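Local coordinates for protein lectin 2 (PDB 4TQJ) that specifically recognises and binds sugar chains that end in a non-reducing terminal N-acetylglucosamine, at residues 61-72 against 395-403; 123-131 against 141-150. The protein carries 1 engineered substitution. All blocks are in the same frame, centred on the assembly; numbering follows the deposited sequence.

Contact 1 of 2, residues 61-72 against 395-403; sequences RLIADTTGTGKG and VCWMANLDS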
# COMPACT_ATOMS: atom_id res chain seq x y z
N ARG A 61 -11.57 13.89 14.67
CA ARG A 61 -10.82 12.65 14.46
C ARG A 61 -10.46 12.42 12.99
O ARG A 61 -11.34 12.34 12.13
CB ARG A 61 -11.61 11.47 15.03
CG ARG A 61 -11.58 11.40 16.56
CD ARG A 61 -12.65 10.47 17.12
NE ARG A 61 -13.98 11.07 17.06
CZ ARG A 61 -15.09 10.46 17.45
NH1 ARG A 61 -15.03 9.21 17.91
NH2 ARG A 61 -16.26 11.08 17.36
N LEU A 62 -9.16 12.31 12.72
CA LEU A 62 -8.65 12.29 11.35
C LEU A 62 -7.56 11.24 11.14
O LEU A 62 -7.21 10.52 12.07
CB LEU A 62 -8.11 13.68 10.98
CG LEU A 62 -9.08 14.87 11.07
CD1 LEU A 62 -8.33 16.19 10.98
CD2 LEU A 62 -10.19 14.79 10.03
N ILE A 63 -7.05 11.16 9.91
CA ILE A 63 -5.91 10.32 9.56
C ILE A 63 -4.90 11.18 8.82
O ILE A 63 -5.26 11.89 7.88
CB ILE A 63 -6.29 9.18 8.61
CG1 ILE A 63 -7.31 8.25 9.25
CG2 ILE A 63 -5.05 8.37 8.22
CD1 ILE A 63 -6.67 7.11 10.00
N ALA A 64 -3.64 11.15 9.25
CA ALA A 64 -2.59 11.83 8.51
C ALA A 64 -1.23 11.24 8.82
O ALA A 64 -1.04 10.57 9.84
CB ALA A 64 -2.61 13.33 8.79
N ASP A 65 -0.27 11.47 7.94
CA ASP A 65 1.09 10.99 8.18
C ASP A 65 1.80 12.02 9.04
O ASP A 65 2.27 13.05 8.55
CB ASP A 65 1.84 10.77 6.86
CG ASP A 65 3.24 10.19 7.09
OD1 ASP A 65 3.57 9.91 8.25
OD2 ASP A 65 4.00 10.02 6.11
N THR A 66 1.86 11.74 10.34
CA THR A 66 2.50 12.64 11.28
C THR A 66 3.97 12.31 11.54
O THR A 66 4.64 13.03 12.27
CB THR A 66 1.79 12.64 12.64
OG1 THR A 66 1.97 11.37 13.27
CG2 THR A 66 0.30 12.92 12.46
N THR A 67 4.48 11.25 10.93
CA THR A 67 5.85 10.84 11.23
C THR A 67 6.76 10.92 10.02
O THR A 67 7.98 11.00 10.16
CB THR A 67 5.92 9.41 11.81
OG1 THR A 67 5.42 8.47 10.84
CG2 THR A 67 5.11 9.32 13.10
N GLY A 68 6.18 10.87 8.83
CA GLY A 68 6.94 11.00 7.60
C GLY A 68 7.26 9.68 6.95
O GLY A 68 8.00 9.63 5.96
N THR A 69 6.71 8.59 7.49
CA THR A 69 6.94 7.26 6.94
C THR A 69 6.15 6.98 5.67
O THR A 69 6.46 6.06 4.92
CB THR A 69 6.54 6.17 7.95
OG1 THR A 69 5.14 6.29 8.24
CG2 THR A 69 7.33 6.32 9.23
N GLY A 70 5.11 7.78 5.44
CA GLY A 70 4.21 7.52 4.33
C GLY A 70 3.03 6.69 4.79
O GLY A 70 2.14 6.39 4.01
N LYS A 71 3.04 6.32 6.07
CA LYS A 71 1.93 5.57 6.65
C LYS A 71 1.01 6.48 7.46
O LYS A 71 1.47 7.28 8.26
CB LYS A 71 2.44 4.43 7.53
CG LYS A 71 2.75 3.13 6.80
CD LYS A 71 3.76 3.34 5.70
CE LYS A 71 4.45 2.03 5.33
NZ LYS A 71 4.19 1.63 3.92
N GLY A 72 -0.30 6.36 7.25
CA GLY A 72 -1.25 7.20 7.94
C GLY A 72 -1.51 6.82 9.39
O GLY A 72 -1.78 5.67 9.71
N VAL A 395 -17.53 8.32 13.20
CA VAL A 395 -16.99 9.03 12.05
C VAL A 395 -16.40 7.98 11.12
O VAL A 395 -15.72 7.07 11.57
CB VAL A 395 -15.86 9.99 12.46
CG1 VAL A 395 -15.38 10.81 11.26
CG2 VAL A 395 -16.31 10.88 13.59
N CYS A 396 -16.68 8.09 9.82
CA CYS A 396 -16.03 7.23 8.84
C CYS A 396 -15.42 8.05 7.74
O CYS A 396 -16.02 9.01 7.25
CB CYS A 396 -17.03 6.29 8.19
SG CYS A 396 -17.60 5.01 9.23
N TRP A 397 -14.23 7.64 7.31
CA TRP A 397 -13.54 8.31 6.23
C TRP A 397 -13.00 7.25 5.28
O TRP A 397 -12.72 6.11 5.68
CB TRP A 397 -12.34 9.08 6.77
CG TRP A 397 -12.57 10.15 7.80
CD1 TRP A 397 -12.04 10.20 9.07
CD2 TRP A 397 -13.32 11.37 7.65
NE1 TRP A 397 -12.43 11.35 9.71
CE2 TRP A 397 -13.21 12.09 8.86
CE3 TRP A 397 -14.08 11.92 6.60
CZ2 TRP A 397 -13.84 13.32 9.05
CZ3 TRP A 397 -14.70 13.14 6.80
CH2 TRP A 397 -14.58 13.82 8.01
N MET A 398 -12.82 7.62 4.02
CA MET A 398 -11.91 6.90 3.15
C MET A 398 -10.54 7.57 3.29
O MET A 398 -10.47 8.79 3.46
CB MET A 398 -12.39 6.93 1.69
CG MET A 398 -13.79 6.36 1.48
SD MET A 398 -13.98 4.64 2.02
CE MET A 398 -12.73 3.80 1.04
N ALA A 399 -9.47 6.78 3.23
CA ALA A 399 -8.11 7.30 3.30
C ALA A 399 -7.12 6.29 2.72
O ALA A 399 -7.40 5.10 2.71
CB ALA A 399 -7.73 7.63 4.74
N ASN A 400 -5.99 6.77 2.21
CA ASN A 400 -4.94 5.86 1.77
C ASN A 400 -3.95 5.64 2.91
O ASN A 400 -3.09 6.48 3.19
CB ASN A 400 -4.23 6.39 0.52
CG ASN A 400 -5.21 6.77 -0.59
OD1 ASN A 400 -5.68 7.90 -0.65
ND2 ASN A 400 -5.51 5.83 -1.47
N LEU A 401 -4.11 4.52 3.59
CA LEU A 401 -3.25 4.22 4.72
C LEU A 401 -1.79 4.16 4.30
O LEU A 401 -0.91 4.56 5.05
CB LEU A 401 -3.69 2.91 5.37
CG LEU A 401 -5.06 3.12 6.02
CD1 LEU A 401 -5.65 1.81 6.48
CD2 LEU A 401 -4.89 4.08 7.19
N ASP A 402 -1.56 3.66 3.10
CA ASP A 402 -0.22 3.65 2.51
C ASP A 402 -0.10 4.74 1.44
O ASP A 402 -0.38 4.51 0.27
CB ASP A 402 0.07 2.27 1.92
CG ASP A 402 0.32 1.21 2.99
OD1 ASP A 402 1.15 1.46 3.89
OD2 ASP A 402 -0.32 0.13 2.92
N SER A 403 0.30 5.94 1.85
CA SER A 403 0.49 7.04 0.91
C SER A 403 1.97 7.37 0.71
O SER A 403 2.42 7.61 -0.42
CB SER A 403 -0.26 8.28 1.39
OG SER A 403 0.65 9.26 1.87
O HOH W 1 -0.17 8.38 4.42

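Contact 2 of 2, residues 123-131 against 141-150; sequences IRKTGRADI and VSRNNGGLNF. Engineered in segment 123-131: Thr126 (natural residue Ile).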
# COMPACT_ATOMS: atom_id res chain seq x y z
N ILE A 123 1.97 21.61 4.99
CA ILE A 123 2.01 22.94 4.39
C ILE A 123 3.43 23.41 4.07
O ILE A 123 3.61 24.38 3.33
CB ILE A 123 1.31 23.97 5.28
CG1 ILE A 123 1.75 23.82 6.72
CG2 ILE A 123 -0.22 23.79 5.23
CD1 ILE A 123 0.92 24.64 7.66
N ARG A 124 4.43 22.73 4.62
CA ARG A 124 5.83 23.09 4.36
C ARG A 124 6.51 22.13 3.38
O ARG A 124 7.70 22.28 3.09
CB ARG A 124 6.61 23.18 5.67
CG ARG A 124 6.22 24.39 6.53
CD ARG A 124 6.94 24.41 7.88
NE ARG A 124 6.60 23.24 8.69
CZ ARG A 124 7.48 22.39 9.21
NH1 ARG A 124 8.79 22.58 9.02
NH2 ARG A 124 7.06 21.35 9.92
N LYS A 125 5.75 21.17 2.87
CA LYS A 125 6.26 20.14 1.98
C LYS A 125 7.47 19.39 2.53
O LYS A 125 8.47 19.23 1.84
CB LYS A 125 6.56 20.70 0.58
CG LYS A 125 5.33 21.09 -0.21
CD LYS A 125 5.20 20.27 -1.49
CE LYS A 125 6.20 20.73 -2.55
NZ LYS A 125 6.13 19.88 -3.76
N THR A 126 7.38 18.93 3.78
CA THR A 126 8.47 18.15 4.37
C THR A 126 8.15 16.66 4.49
O THR A 126 8.98 15.88 4.96
CB THR A 126 8.93 18.72 5.73
OG1 THR A 126 7.83 18.73 6.66
CG2 THR A 126 9.46 20.13 5.56
N GLY A 127 6.96 16.26 4.06
CA GLY A 127 6.58 14.86 4.07
C GLY A 127 5.83 14.39 5.30
O GLY A 127 5.53 13.21 5.46
N ARG A 128 5.52 15.32 6.20
CA ARG A 128 4.70 14.99 7.34
C ARG A 128 3.79 16.16 7.65
O ARG A 128 4.06 17.28 7.24
CB ARG A 128 5.57 14.59 8.55
CG ARG A 128 6.53 15.66 9.02
CD ARG A 128 7.64 15.09 9.93
NE ARG A 128 8.40 16.19 10.52
CZ ARG A 128 9.56 16.63 10.07
NH1 ARG A 128 10.15 16.04 9.04
NH2 ARG A 128 10.15 17.67 10.67
N ALA A 129 2.70 15.90 8.36
CA ALA A 129 1.62 16.88 8.50
C ALA A 129 1.80 17.84 9.67
O ALA A 129 1.97 17.42 10.81
CB ALA A 129 0.29 16.16 8.64
N ASP A 130 1.75 19.14 9.37
CA ASP A 130 1.62 20.15 10.42
C ASP A 130 0.18 20.22 10.91
O ASP A 130 -0.75 19.75 10.24
CB ASP A 130 2.04 21.53 9.90
CG ASP A 130 3.54 21.64 9.63
OD1 ASP A 130 4.23 20.61 9.78
OD2 ASP A 130 4.00 22.74 9.26
N ILE A 131 -0.02 20.83 12.07
CA ILE A 131 -1.35 21.09 12.56
C ILE A 131 -1.72 22.50 12.17
O ILE A 131 -0.98 23.45 12.45
CB ILE A 131 -1.42 20.96 14.08
CG1 ILE A 131 -1.00 19.56 14.52
CG2 ILE A 131 -2.82 21.28 14.56
CD1 ILE A 131 -0.77 19.45 16.01
N VAL A 141 -0.84 27.64 13.58
CA VAL A 141 -0.09 26.50 13.07
C VAL A 141 0.89 25.98 14.12
O VAL A 141 1.57 26.76 14.79
CB VAL A 141 0.67 26.85 11.78
CG1 VAL A 141 1.70 25.78 11.45
CG2 VAL A 141 -0.29 27.02 10.62
N SER A 142 0.93 24.67 14.29
CA SER A 142 2.02 24.05 15.04
C SER A 142 2.81 23.20 14.08
O SER A 142 2.30 22.23 13.51
CB SER A 142 1.53 23.22 16.22
OG SER A 142 2.50 22.23 16.55
N ARG A 143 4.07 23.57 13.87
CA ARG A 143 4.93 22.86 12.95
C ARG A 143 5.26 21.47 13.49
O ARG A 143 5.57 21.31 14.68
CB ARG A 143 6.18 23.68 12.63
CG ARG A 143 5.90 24.85 11.69
CD ARG A 143 6.84 26.04 11.85
NE ARG A 143 8.11 25.86 11.15
CZ ARG A 143 8.77 26.84 10.53
NH1 ARG A 143 8.28 28.07 10.50
NH2 ARG A 143 9.91 26.58 9.92
N ASN A 144 5.19 20.48 12.61
CA ASN A 144 5.56 19.12 12.95
C ASN A 144 7.06 18.97 12.80
O ASN A 144 7.58 18.95 11.68
CB ASN A 144 4.84 18.14 12.01
CG ASN A 144 5.14 16.68 12.33
OD1 ASN A 144 6.17 16.35 12.93
ND2 ASN A 144 4.24 15.79 11.91
N ASN A 145 7.76 18.87 13.93
CA ASN A 145 9.21 18.89 13.92
C ASN A 145 9.88 17.54 14.06
O ASN A 145 11.02 17.45 14.52
CB ASN A 145 9.72 19.84 15.00
CG ASN A 145 9.49 21.27 14.64
OD1 ASN A 145 9.65 21.66 13.48
ND2 ASN A 145 9.11 22.08 15.62
N GLY A 146 9.17 16.49 13.66
CA GLY A 146 9.72 15.15 13.71
C GLY A 146 9.62 14.49 15.07
O GLY A 146 9.70 15.16 16.11
N GLY A 147 9.44 13.17 15.06
CA GLY A 147 9.41 12.37 16.28
C GLY A 147 8.23 12.70 17.17
O GLY A 147 8.27 12.45 18.38
N LEU A 148 7.18 13.26 16.57
CA LEU A 148 5.99 13.67 17.30
C LEU A 148 6.24 14.87 18.21
O LEU A 148 5.47 15.14 19.13
CB LEU A 148 5.37 12.50 18.09
CG LEU A 148 4.85 11.29 17.30
CD1 LEU A 148 4.08 10.35 18.22
CD2 LEU A 148 3.98 11.69 16.12
N ASN A 149 7.31 15.60 17.93
CA ASN A 149 7.52 16.89 18.57
C ASN A 149 6.90 17.97 17.70
O ASN A 149 7.29 18.15 16.55
CB ASN A 149 9.01 17.18 18.79
CG ASN A 149 9.67 16.17 19.70
OD1 ASN A 149 10.39 15.28 19.24
ND2 ASN A 149 9.40 16.27 20.99
N PHE A 150 5.92 18.67 18.25
CA PHE A 150 5.25 19.73 17.53
C PHE A 150 5.63 21.09 18.12
O PHE A 150 5.53 21.31 19.32
CB PHE A 150 3.73 19.52 17.56
CG PHE A 150 3.27 18.42 16.64
CD1 PHE A 150 2.84 18.72 15.35
CD2 PHE A 150 3.30 17.09 17.04
CE1 PHE A 150 2.42 17.71 14.51
CE2 PHE A 150 2.88 16.08 16.20
CZ PHE A 150 2.45 16.39 14.93
O HOH W 2 10.07 20.79 11.18

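Contact 1 of 2, residues 61-72 against 395-403
The indole of Trp397 meets the backbone of Arg61 with its edge: NE1 donates to Arg61 O over 2.8 Å, nearly straight at 165°. The acceptor lies in the ring plane and the donor in the carbonyl plane, geometry that would hold the ring in this rotation. Beside it, Leu62 CD2 approaches Trp397 CZ2 at 4.1 Å, while Val395 CG2 rests over one face of the Arg61 guanidinium, whose NH1 is taken by the carbonyl of Phe47. Strands 61-64 and 395-399 run almost parallel, their axes 8.4 Å apart, and face each other as the inner strands of adjacent β-propeller blades, bridged by side chains and the Arg61 carbonyl. Ile63 points across toward Ala399, CB to CB at 4.4 Å, and its CG2 lies 4.4 Å from Leu401 CD2. Past the strands the backbones do pair. Leu401 O takes Gly72 N on a lone pair at 2.9 Å, along with a Lys71 CA-H contact. Gly70 O accepts Ser403 N at 2.9 Å and also a water that bonds to Ser403 OG. Bent at chi2 (57°) and chi4, the Lys71 chain folds over to bring NZ 3.0 Å from Asp402 OD1, a salt bridge reached from above the carboxylate plane. Asp65 holds the turn: OD1 receives Thr67 N (an Asx turn) and Gly68 N (an Asx motif) from one face, and OD2 receives Gly70 N.

Contact 2 of 2, residues 123-131 against 141-150
Ile131 and Ser142 form an antiparallel hydrogen-bonded pair, Ile131 N giving to Ser142 O and Ser142 N to Ile131 O at 2.9 Å, with the Val141 CA-H also directed at Ile131 O. Beyond this pair, side chains take over the hydrogen bonding. Asp130 OD1 accepts Asn144 N at 3.0 Å, the donor standing well above the carboxylate plane. The Asn144 amide, carried by a CG anti to the backbone N (chi1 -178°), reaches back to the other segment: ND2 donates to Ala129 O at 3.0 Å and also serves Thr66 O, while OD1 accepts Gly146 N. The carbonyl of Asn144 gathers weak bonds from Arg124 NH2 and from NE and NH2 of Arg128; a water donates to the same oxygen and to Asn145 OD1 while accepting from Arg124 NH1.

Charge comes next. Arg124 holds Asp130 side-on, NE to OD2 at 2.7 Å and NH2 to OD1, both nearly in the guanidinium plane; this two-point grip would fix the carboxylate plane, above which Asn144 N meets OD1. Over the Arg124 guanidinium face lies Arg143 CG, 3.5 Å from Arg124 NE, and the two arginine chains cross at about a right angle. Thr126, an engineered residue, has its OG1 above the opposite face.

The apolar contacts flank the pair. Ile131 CD1 makes an off-centre CH-pi contact with the Phe150 ring, 4.2 Å from the centroid, and Ile123 CD1 meets Val141 CG2 tip to tip at 4.0 Å.

A type I' turn at Gly146 to Asn149 follows the Asx turn of Asn144, and the whole forms the open end of the hairpin made by the two middle strands of a four-stranded β-propeller blade.

How the contacts relate
Following the chain from the N terminus, residues 61-72 take in the inner strand of one propeller blade and the turn after it, and 123-131 and then 141-150 belong to the next. Contact 2 closes across a span of nine residues within that second blade, in the hairpin of strands 130-134 and 139-142. Contact 1 closes only when residues 395-403 return at the C-terminal end, after 322 intervening residues, so contact 2 lies wholly within its span and the two do not cross. In space their centres are about 14 Å apart. Asp65 O accepts Ala129 N at 2.9 Å, and Leu148 packs on Thr66. The turn after strand 60-64 thus joins ring-closing strand 395-399 to blade 117-157.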